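Local coordinates for protein beta-L-arabinobiosidase (Bacteroides thetaiotaomicron, PDB 5MQR) that probably hydrolyses glycosidic bonds, including linkages to L-arabinose in plant pectin, as a large multidomain enzyme of a gut bacterium, at residues A[27-31]-A[301-305]; A[795-800]-A[817-823]; A[972-976]-A[1045-1051]. All blocks are in the same frame, centred on the assembly; numbering follows the deposited sequence.

How the contacts relate
Along the chain the three contacts come in series, each closing before the next opens. Contact 1 joins distant parts of the propeller: strand 29-30, near the N-terminus, meets the turn after strand 299-300, some 270 residues later. Contact 2 lies on the opposite side of the chain's centre, the centres of contacts 1 and 2 about 67 Å apart; within the helical glycosidase domain it ties a loop to the start of helix 820-839. Contact 3, its centre about 34 Å from that of contact 2 and about 35 Å from that of contact 1, joins helix 972-985 of that domain to the loop before strand 1053-1061 of the C-terminal sheet.

Contact 1. Residues A[27-31]-A[301-305]; sequences RIHYT and AKGFV
Tyr30 and Lys302 join the N-terminal strand 29-30 to a type II beta turn, Ala301 to Phe304, that follows an edge strand, 299-300, of a four-stranded antiparallel sheet, as in a propeller blade. Tyr30 N donates to Lys302 O at 2.8 Å and almost straight (173°). Starting from Tyr30 CB, the side chain first lies over a face of Phe304, with CB 3.9 Å from the centroid of the Phe304 ring in a CH-pi contact. CG then stands anti to the backbone N (chi1 175°), which swings the ring past Gly303. Its CD2 edge meets Gly303 O at 3.4 Å, near the ring plane, and OH at the tip bonds to Glu34 O. The edge of this ring also points toward the face of Phe304, with the planes at 52°. Phe304 suits its place because its flat ring also takes Ile28 CG2 at CE1. Gly303 is needed on two counts: at its positive phi a CB would be jammed against the carbonyl O of Lys302, and it would also collide with Tyr30 O. A water bridges the two segments, donating to Ile28 O at 2.8 Å and accepting from Lys302 N at 3.2 Å.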
loop_
_atom_site.group_PDB
_atom_site.type_symbol
_atom_site.label_atom_id
_atom_site.label_comp_id
_atom_site.label_asym_id
_atom_site.label_seq_id
_atom_site.Cartn_x
_atom_site.Cartn_y
_atom_site.Cartn_z
ATOM N N ARG A 27 -5.469 -13.063 -23.137
ATOM C CA ARG A 27 -4.478 -12.074 -23.685
ATOM C C ARG A 27 -4.112 -10.941 -22.738
ATOM O O ARG A 27 -4.927 -10.508 -21.930
ATOM C CB ARG A 27 -4.990 -11.407 -24.963
ATOM C CG ARG A 27 -5.170 -12.305 -26.181
ATOM C CD ARG A 27 -3.875 -12.866 -26.730
ATOM N NE ARG A 27 -4.107 -13.483 -28.039
ATOM C CZ ARG A 27 -4.610 -14.702 -28.247
ATOM N NH1 ARG A 27 -4.928 -15.506 -27.227
ATOM N NH2 ARG A 27 -4.798 -15.116 -29.503
ATOM N N ILE A 28 -2.895 -10.425 -22.874
ATOM C CA ILE A 28 -2.492 -9.196 -22.167
ATOM C C ILE A 28 -3.424 -8.046 -22.585
ATOM O O ILE A 28 -3.732 -7.915 -23.756
ATOM C CB ILE A 28 -1.003 -8.829 -22.430
ATOM C CG1 ILE A 28 -0.073 -9.861 -21.753
ATOM C CG2 ILE A 28 -0.691 -7.419 -21.933
ATOM C CD1 ILE A 28 1.405 -9.758 -22.108
ATOM N N HIS A 29 -3.887 -7.257 -21.619
ATOM C CA HIS A 29 -4.771 -6.119 -21.877
ATOM C C HIS A 29 -4.714 -5.114 -20.732
ATOM O O HIS A 29 -4.273 -5.444 -19.616
ATOM C CB HIS A 29 -6.218 -6.566 -22.150
ATOM C CG HIS A 29 -6.872 -7.291 -21.012
ATOM N ND1 HIS A 29 -6.420 -8.507 -20.529
ATOM C CD2 HIS A 29 -7.960 -6.978 -20.269
ATOM C CE1 HIS A 29 -7.187 -8.893 -19.522
ATOM N NE2 HIS A 29 -8.137 -7.990 -19.353
ATOM N N TYR A 30 -5.109 -3.880 -21.037
ATOM C CA TYR A 30 -5.126 -2.790 -20.070
ATOM C C TYR A 30 -6.552 -2.308 -19.879
ATOM O O TYR A 30 -7.188 -1.901 -20.839
ATOM C CB TYR A 30 -4.267 -1.639 -20.569
ATOM C CG TYR A 30 -4.288 -0.389 -19.700
ATOM C CD1 TYR A 30 -3.692 -0.374 -18.437
ATOM C CD2 TYR A 30 -4.881 0.803 -20.159
ATOM C CE1 TYR A 30 -3.685 0.780 -17.651
ATOM C CE2 TYR A 30 -4.871 1.957 -19.381
ATOM C CZ TYR A 30 -4.269 1.942 -18.130
ATOM O OH TYR A 30 -4.285 3.079 -17.348
ATOM N N THR A 31 -7.021 -2.350 -18.631
ATOM C CA THR A 31 -8.344 -1.899 -18.240
ATOM C C THR A 31 -8.309 -0.661 -17.333
ATOM O O THR A 31 -9.360 -0.185 -16.912
ATOM C CB THR A 31 -9.079 -3.005 -17.471
ATOM O OG1 THR A 31 -8.347 -3.314 -16.275
ATOM C CG2 THR A 31 -9.258 -4.253 -18.339
ATOM N N ALA A 301 -2.686 -5.480 -27.952
ATOM C CA ALA A 301 -3.195 -5.700 -26.614
ATOM C C ALA A 301 -4.231 -4.636 -26.340
ATOM O O ALA A 301 -3.925 -3.438 -26.410
ATOM C CB ALA A 301 -2.063 -5.620 -25.606
ATOM N N LYS A 302 -5.448 -5.068 -26.037
ATOM C CA LYS A 302 -6.577 -4.144 -25.958
ATOM C C LYS A 302 -6.341 -3.162 -24.830
ATOM O O LYS A 302 -5.847 -3.535 -23.755
ATOM C CB LYS A 302 -7.919 -4.887 -25.789
ATOM C CG LYS A 302 -8.307 -5.611 -27.070
ATOM C CD LYS A 302 -9.696 -6.240 -27.065
ATOM C CE LYS A 302 -9.973 -6.861 -28.450
ATOM N NZ LYS A 302 -11.423 -7.203 -28.659
ATOM N N GLY A 303 -6.627 -1.904 -25.113
ATOM C CA GLY A 303 -6.497 -0.843 -24.133
ATOM C C GLY A 303 -5.120 -0.194 -24.003
ATOM O O GLY A 303 -5.028 0.960 -23.533
ATOM N N PHE A 304 -4.061 -0.917 -24.371
ATOM C CA PHE A 304 -2.710 -0.370 -24.322
ATOM C C PHE A 304 -2.555 0.726 -25.380
ATOM O O PHE A 304 -2.954 0.572 -26.543
ATOM C CB PHE A 304 -1.626 -1.456 -24.531
ATOM C CG PHE A 304 -1.213 -2.151 -23.279
ATOM C CD1 PHE A 304 -1.869 -3.301 -22.848
ATOM C CD2 PHE A 304 -0.159 -1.664 -22.522
ATOM C CE1 PHE A 304 -1.502 -3.938 -21.666
ATOM C CE2 PHE A 304 0.236 -2.311 -21.356
ATOM C CZ PHE A 304 -0.447 -3.446 -20.925
ATOM N N VAL A 305 -2.003 1.848 -24.941
ATOM C CA VAL A 305 -1.566 2.900 -25.840
ATOM C C VAL A 305 -0.059 2.708 -25.981
ATOM O O VAL A 305 0.681 2.813 -25.012
ATOM C CB VAL A 305 -1.946 4.295 -25.282
ATOM C CG1 VAL A 305 -1.605 5.401 -26.279
ATOM C CG2 VAL A 305 -3.436 4.296 -24.944
HETATM O O HOH W 1 -5.718 -8.197 -25.648
#

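Contact 2. Residues A[795-800]-A[817-823]; sequences LYWQGD and YARPTIN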
loop_
_atom_site.group_PDB
_atom_site.type_symbol
_atom_site.label_atom_id
_atom_site.label_comp_id
_atom_site.label_asym_id
_atom_site.label_seq_id
_atom_site.Cartn_x
_atom_site.Cartn_y
_atom_site.Cartn_z
ATOM N N LEU A 795 -20.826 -15.901 46.524
ATOM C CA LEU A 795 -21.281 -15.621 45.161
ATOM C C LEU A 795 -22.119 -14.350 45.162
ATOM O O LEU A 795 -22.797 -14.053 46.136
ATOM C CB LEU A 795 -22.121 -16.766 44.574
ATOM C CG LEU A 795 -21.402 -18.072 44.179
ATOM C CD1 LEU A 795 -22.432 -19.192 44.118
ATOM C CD2 LEU A 795 -20.652 -17.968 42.858
ATOM N N TYR A 796 -22.029 -13.600 44.069
ATOM C CA TYR A 796 -22.908 -12.455 43.847
ATOM C C TYR A 796 -24.287 -12.956 43.395
ATOM O O TYR A 796 -24.409 -14.014 42.771
ATOM C CB TYR A 796 -22.293 -11.434 42.853
ATOM C CG TYR A 796 -21.170 -10.570 43.462
ATOM C CD1 TYR A 796 -19.883 -11.067 43.607
ATOM C CD2 TYR A 796 -21.421 -9.278 43.918
ATOM C CE1 TYR A 796 -18.867 -10.302 44.176
ATOM C CE2 TYR A 796 -20.426 -8.511 44.488
ATOM C CZ TYR A 796 -19.139 -9.021 44.618
ATOM O OH TYR A 796 -18.120 -8.279 45.192
ATOM N N TRP A 797 -25.323 -12.217 43.781
ATOM C CA TRP A 797 -26.655 -12.410 43.246
ATOM C C TRP A 797 -27.047 -11.175 42.498
ATOM O O TRP A 797 -26.553 -10.087 42.774
ATOM C CB TRP A 797 -27.702 -12.678 44.323
ATOM C CG TRP A 797 -27.889 -11.581 45.321
ATOM C CD1 TRP A 797 -27.271 -11.476 46.535
ATOM C CD2 TRP A 797 -28.752 -10.439 45.211
ATOM N NE1 TRP A 797 -27.694 -10.344 47.188
ATOM C CE2 TRP A 797 -28.603 -9.687 46.400
ATOM C CE3 TRP A 797 -29.635 -9.976 44.228
ATOM C CZ2 TRP A 797 -29.309 -8.493 46.632
ATOM C CZ3 TRP A 797 -30.335 -8.777 44.451
ATOM C CH2 TRP A 797 -30.162 -8.049 45.637
ATOM N N GLN A 798 -27.949 -11.346 41.543
ATOM C CA GLN A 798 -28.643 -10.223 40.953
ATOM C C GLN A 798 -29.976 -10.671 40.433
ATOM O O GLN A 798 -30.084 -11.759 39.868
ATOM C CB GLN A 798 -27.833 -9.641 39.811
ATOM C CG GLN A 798 -28.406 -8.351 39.242
ATOM C CD GLN A 798 -28.354 -7.183 40.200
ATOM O OE1 GLN A 798 -29.034 -7.162 41.218
ATOM N NE2 GLN A 798 -27.570 -6.173 39.847
ATOM N N GLY A 799 -30.990 -9.836 40.612
ATOM C CA GLY A 799 -32.263 -10.034 39.906
ATOM C C GLY A 799 -32.069 -9.884 38.410
ATOM O O GLY A 799 -31.294 -9.025 37.969
ATOM N N ASP A 800 -32.728 -10.714 37.609
ATOM C CA ASP A 800 -32.444 -10.687 36.158
ATOM C C ASP A 800 -32.808 -9.331 35.517
ATOM O O ASP A 800 -32.105 -8.870 34.635
ATOM C CB ASP A 800 -32.990 -11.920 35.395
ATOM C CG ASP A 800 -34.529 -12.016 35.367
ATOM O OD1 ASP A 800 -35.238 -11.245 36.057
ATOM O OD2 ASP A 800 -35.017 -12.899 34.629
ATOM N N TYR A 817 -30.634 -14.930 42.813
ATOM C CA TYR A 817 -29.940 -16.045 42.227
ATOM C C TYR A 817 -28.508 -15.632 41.852
ATOM O O TYR A 817 -28.248 -14.487 41.457
ATOM C CB TYR A 817 -30.682 -16.562 40.996
ATOM C CG TYR A 817 -32.083 -17.117 41.205
ATOM C CD1 TYR A 817 -32.546 -17.525 42.470
ATOM C CD2 TYR A 817 -32.936 -17.282 40.116
ATOM C CE1 TYR A 817 -33.825 -18.053 42.627
ATOM C CE2 TYR A 817 -34.212 -17.806 40.267
ATOM C CZ TYR A 817 -34.644 -18.191 41.528
ATOM O OH TYR A 817 -35.896 -18.683 41.681
ATOM N N ALA A 818 -27.601 -16.595 41.959
ATOM C CA ALA A 818 -26.221 -16.402 41.575
ATOM C C ALA A 818 -26.088 -16.620 40.067
ATOM O O ALA A 818 -25.875 -17.727 39.597
ATOM C CB ALA A 818 -25.309 -17.331 42.358
ATOM N N ARG A 819 -26.202 -15.526 39.325
ATOM C CA ARG A 819 -26.149 -15.535 37.869
ATOM C C ARG A 819 -24.704 -15.335 37.368
ATOM O O ARG A 819 -23.954 -14.561 37.981
ATOM C CB ARG A 819 -27.071 -14.449 37.339
ATOM C CG ARG A 819 -28.542 -14.765 37.541
ATOM C CD ARG A 819 -29.431 -13.546 37.322
ATOM N NE ARG A 819 -29.309 -13.012 35.968
ATOM C CZ ARG A 819 -29.922 -13.469 34.868
ATOM N NH1 ARG A 819 -30.746 -14.509 34.905
ATOM N NH2 ARG A 819 -29.710 -12.850 33.702
ATOM N N PRO A 820 -24.298 -16.026 36.268
ATOM C CA PRO A 820 -22.911 -15.826 35.797
ATOM C C PRO A 820 -22.642 -14.466 35.185
ATOM O O PRO A 820 -21.487 -14.177 34.908
ATOM C CB PRO A 820 -22.714 -16.932 34.750
ATOM C CG PRO A 820 -24.087 -17.279 34.317
ATOM C CD PRO A 820 -24.919 -17.158 35.566
ATOM N N THR A 821 -23.687 -13.662 34.960
ATOM C CA THR A 821 -23.539 -12.238 34.667
ATOM C C THR A 821 -22.723 -11.514 35.738
ATOM O O THR A 821 -21.537 -11.208 35.527
ATOM C CB THR A 821 -24.898 -11.530 34.571
ATOM O OG1 THR A 821 -25.704 -11.906 35.700
ATOM C CG2 THR A 821 -25.609 -11.887 33.266
ATOM N N ILE A 822 -23.354 -11.248 36.882
ATOM C CA ILE A 822 -22.751 -10.377 37.903
ATOM C C ILE A 822 -21.479 -10.991 38.499
ATOM O O ILE A 822 -20.537 -10.272 38.792
ATOM C CB ILE A 822 -23.751 -9.927 39.002
ATOM C CG1 ILE A 822 -23.057 -8.982 39.993
ATOM C CG2 ILE A 822 -24.330 -11.111 39.753
ATOM C CD1 ILE A 822 -23.989 -8.108 40.811
ATOM N N ASN A 823 -21.432 -12.313 38.633
ATOM C CA ASN A 823 -20.213 -12.979 39.120
ATOM C C ASN A 823 -18.999 -12.821 38.192
ATOM O O ASN A 823 -17.899 -12.586 38.680
ATOM C CB ASN A 823 -20.471 -14.444 39.462
ATOM C CG ASN A 823 -21.276 -14.585 40.734
ATOM O OD1 ASN A 823 -20.749 -14.326 41.824
ATOM N ND2 ASN A 823 -22.575 -14.929 40.610
HETATM O O HOH W 2 -32.028 -13.647 40.160
#
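Gln798 and Tyr817 bring the two backbones together by a bond from Gln798 N to Tyr817 O (3.2 Å), with Trp797 CA only 4.3 Å from Ala818 CA. The loop leading from helix 768-788 is thus laid against the start of helix 820-839, inside the helical domain of a six-hairpin glycosidase. Asn823 does most of the polar work. Its OD1 accepts from Tyr796 N at 2.7 Å, and its ND2 donates to Tyr796 O at 3.0 Å, so one flat amide grips both polar groups of a single residue. The same ND2 also reaches Arg819 O, approaching from above that carbonyl plane, which ties the grip to the N-cap residue of the helix. Ile822 crosses Tyr796 and Gln798 at about a right angle, its CG2 touching Tyr796 CB at 3.7 Å and Gln798 CB at 3.8 Å. Arg819, bent at chi3 (60°), lays its guanidinium flat under Asp800, whose CB sits over the centre of the plane. Asp800 OD2 is 4.6 Å from Arg819 NH1, too far for a salt bridge; the charge of Arg819 is met by Asp803 through NE, while Asp800 bonds to Ser808. An asparagine amide, carrying donor and acceptor together, therefore suits the N-H and C=O of Tyr796; its three bonds fix the rotation of the amide and probably the position of Tyr796 against the helix's first turn.

Contact 3. Residues A[972-976]-A[1045-1051]; sequences DSVYF and LIPADKW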
loop_
_atom_site.group_PDB
_atom_site.type_symbol
_atom_site.label_atom_id
_atom_site.label_comp_id
_atom_site.label_asym_id
_atom_site.label_seq_id
_atom_site.Cartn_x
_atom_site.Cartn_y
_atom_site.Cartn_z
ATOM N N ASP A 972 -12.367 -20.230 12.499
ATOM C CA ASP A 972 -12.617 -18.882 12.004
ATOM C C ASP A 972 -13.972 -18.754 11.270
ATOM O O ASP A 972 -14.679 -17.759 11.461
ATOM C CB ASP A 972 -11.456 -18.401 11.107
ATOM C CG ASP A 972 -10.155 -18.178 11.882
ATOM O OD1 ASP A 972 -10.166 -18.309 13.122
ATOM O OD2 ASP A 972 -9.110 -17.888 11.240
ATOM N N SER A 973 -14.330 -19.761 10.470
ATOM C CA SER A 973 -15.589 -19.750 9.723
ATOM C C SER A 973 -16.771 -19.574 10.617
ATOM O O SER A 973 -17.723 -18.894 10.247
ATOM C CB SER A 973 -15.795 -21.044 8.930
ATOM O OG SER A 973 -14.860 -21.049 7.894
ATOM N N VAL A 974 -16.722 -20.221 11.772
ATOM C CA VAL A 974 -17.789 -20.104 12.716
ATOM C C VAL A 974 -17.914 -18.681 13.269
ATOM O O VAL A 974 -19.023 -18.155 13.354
ATOM C CB VAL A 974 -17.668 -21.137 13.864
ATOM C CG1 VAL A 974 -18.726 -20.888 14.940
ATOM C CG2 VAL A 974 -17.834 -22.543 13.299
ATOM N N TYR A 975 -16.796 -18.095 13.675
ATOM C CA TYR A 975 -16.821 -16.734 14.202
ATOM C C TYR A 975 -17.279 -15.759 13.095
ATOM O O TYR A 975 -18.135 -14.893 13.332
ATOM C CB TYR A 975 -15.453 -16.303 14.784
ATOM C CG TYR A 975 -15.412 -14.845 15.148
ATOM C CD1 TYR A 975 -15.810 -14.396 16.408
ATOM C CD2 TYR A 975 -15.004 -13.904 14.229
ATOM C CE1 TYR A 975 -15.803 -13.031 16.730
ATOM C CE2 TYR A 975 -14.980 -12.554 14.530
ATOM C CZ TYR A 975 -15.379 -12.115 15.777
ATOM O OH TYR A 975 -15.343 -10.761 16.042
ATOM N N PHE A 976 -16.703 -15.904 11.909
ATOM C CA PHE A 976 -17.039 -15.039 10.783
ATOM C C PHE A 976 -18.515 -15.110 10.470
ATOM O O PHE A 976 -19.152 -14.082 10.257
ATOM C CB PHE A 976 -16.261 -15.411 9.510
ATOM C CG PHE A 976 -16.489 -14.458 8.368
ATOM C CD1 PHE A 976 -17.528 -14.669 7.460
ATOM C CD2 PHE A 976 -15.698 -13.335 8.226
ATOM C CE1 PHE A 976 -17.768 -13.776 6.429
ATOM C CE2 PHE A 976 -15.902 -12.451 7.170
ATOM C CZ PHE A 976 -16.948 -12.660 6.275
ATOM N N LEU A 1045 -9.680 -13.193 12.697
ATOM C CA LEU A 1045 -10.496 -14.392 12.654
ATOM C C LEU A 1045 -11.334 -14.391 11.381
ATOM O O LEU A 1045 -12.541 -14.531 11.410
ATOM C CB LEU A 1045 -11.389 -14.472 13.905
ATOM C CG LEU A 1045 -10.666 -14.326 15.231
ATOM C CD1 LEU A 1045 -11.674 -14.183 16.357
ATOM C CD2 LEU A 1045 -9.693 -15.466 15.457
ATOM N N ILE A 1046 -10.684 -14.186 10.259
ATOM C CA ILE A 1046 -11.317 -14.241 8.961
ATOM C C ILE A 1046 -10.730 -15.514 8.366
ATOM O O ILE A 1046 -9.539 -15.744 8.500
ATOM C CB ILE A 1046 -10.955 -12.993 8.164
ATOM C CG1 ILE A 1046 -11.488 -11.786 8.907
ATOM C CG2 ILE A 1046 -11.537 -13.043 6.759
ATOM C CD1 ILE A 1046 -11.109 -10.458 8.293
ATOM N N PRO A 1047 -11.558 -16.385 7.768
ATOM C CA PRO A 1047 -10.950 -17.550 7.129
ATOM C C PRO A 1047 -10.068 -17.198 5.944
ATOM O O PRO A 1047 -10.202 -16.115 5.329
ATOM C CB PRO A 1047 -12.140 -18.393 6.656
ATOM C CG PRO A 1047 -13.365 -17.589 6.903
ATOM C CD PRO A 1047 -13.028 -16.472 7.835
ATOM N N ALA A 1048 -9.171 -18.125 5.640
ATOM C CA ALA A 1048 -8.370 -18.052 4.434
ATOM C C ALA A 1048 -9.324 -18.061 3.240
ATOM O O ALA A 1048 -10.290 -18.846 3.208
ATOM C CB ALA A 1048 -7.387 -19.233 4.353
ATOM N N ASP A 1049 -9.070 -17.154 2.299
ATOM C CA ASP A 1049 -9.840 -17.041 1.038
ATOM C C ASP A 1049 -11.242 -16.469 1.174
ATOM O O ASP A 1049 -12.051 -16.588 0.243
ATOM C CB ASP A 1049 -9.875 -18.374 0.249
ATOM C CG ASP A 1049 -8.497 -18.866 -0.087
ATOM O OD1 ASP A 1049 -7.849 -18.211 -0.947
ATOM O OD2 ASP A 1049 -8.051 -19.869 0.527
ATOM N N LYS A 1050 -11.544 -15.843 2.308
ATOM C CA LYS A 1050 -12.814 -15.153 2.444
ATOM C C LYS A 1050 -12.762 -13.851 1.637
ATOM O O LYS A 1050 -13.602 -13.638 0.776
ATOM C CB LYS A 1050 -13.112 -14.868 3.918
ATOM C CG LYS A 1050 -14.379 -14.080 4.203
ATOM C CD LYS A 1050 -15.634 -14.667 3.575
ATOM C CE LYS A 1050 -16.032 -16.005 4.184
ATOM N NZ LYS A 1050 -17.328 -16.479 3.594
ATOM N N TRP A 1051 -11.762 -13.012 1.935
ATOM C CA TRP A 1051 -11.569 -11.699 1.333
ATOM C C TRP A 1051 -10.158 -11.520 0.714
ATOM O O TRP A 1051 -9.142 -11.716 1.388
ATOM C CB TRP A 1051 -11.777 -10.599 2.392
ATOM C CG TRP A 1051 -13.174 -10.471 2.903
ATOM C CD1 TRP A 1051 -14.333 -10.934 2.312
ATOM C CD2 TRP A 1051 -13.585 -9.784 4.088
ATOM N NE1 TRP A 1051 -15.411 -10.623 3.091
ATOM C CE2 TRP A 1051 -14.984 -9.913 4.181
ATOM C CE3 TRP A 1051 -12.900 -9.092 5.096
ATOM C CZ2 TRP A 1051 -15.715 -9.364 5.237
ATOM C CZ3 TRP A 1051 -13.623 -8.561 6.149
ATOM C CH2 TRP A 1051 -15.023 -8.689 6.201
#
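Phe976 sits at the centre of the first shell, packing most closely against Pro1047, Lys1050 and Trp1051 of the loop 1045-1051. Its edge points toward the face of Trp1051 in an offset edge-to-face pair, with planes at 78° and CE2 3.6 Å from Trp1051 CZ2. Over one face of Phe976 runs the aliphatic chain of Lys1050, bent at chi2 and chi3 so that CG, CD and CE follow the ring; CG lies 3.9 Å from the centroid of the Phe976 ring. Pro1047 CD packs against Phe976 CB at 3.8 Å; from this proline a type II turn leads round to Lys1050. One residue earlier in the helix, Tyr975 receives Leu1045 CD1 over the middle of its face, just 8° off the normal. Asp972 also lies against Leu1045, its OD1 3.7 Å from Leu1045 CD2. With an alanine in place of Phe976, a gap is likely to open between helix and loop, robbing the Lys1050 methylenes of their ring and Trp1051 of the edge at its face. Farther out, Leu1029 of helix 1022-1029 touches Tyr975, Phe976, Ile1046 and Trp1051. The rings of both Phe976 and Trp1051 meet Phe668, and Trp1051 NE1 is held by Gln665 OE1, which helps to set the indole. No hydrogen bond crosses between the segments: helix 972-985 and the C-terminal beta part are fitted here by shape, without directional polar bonds.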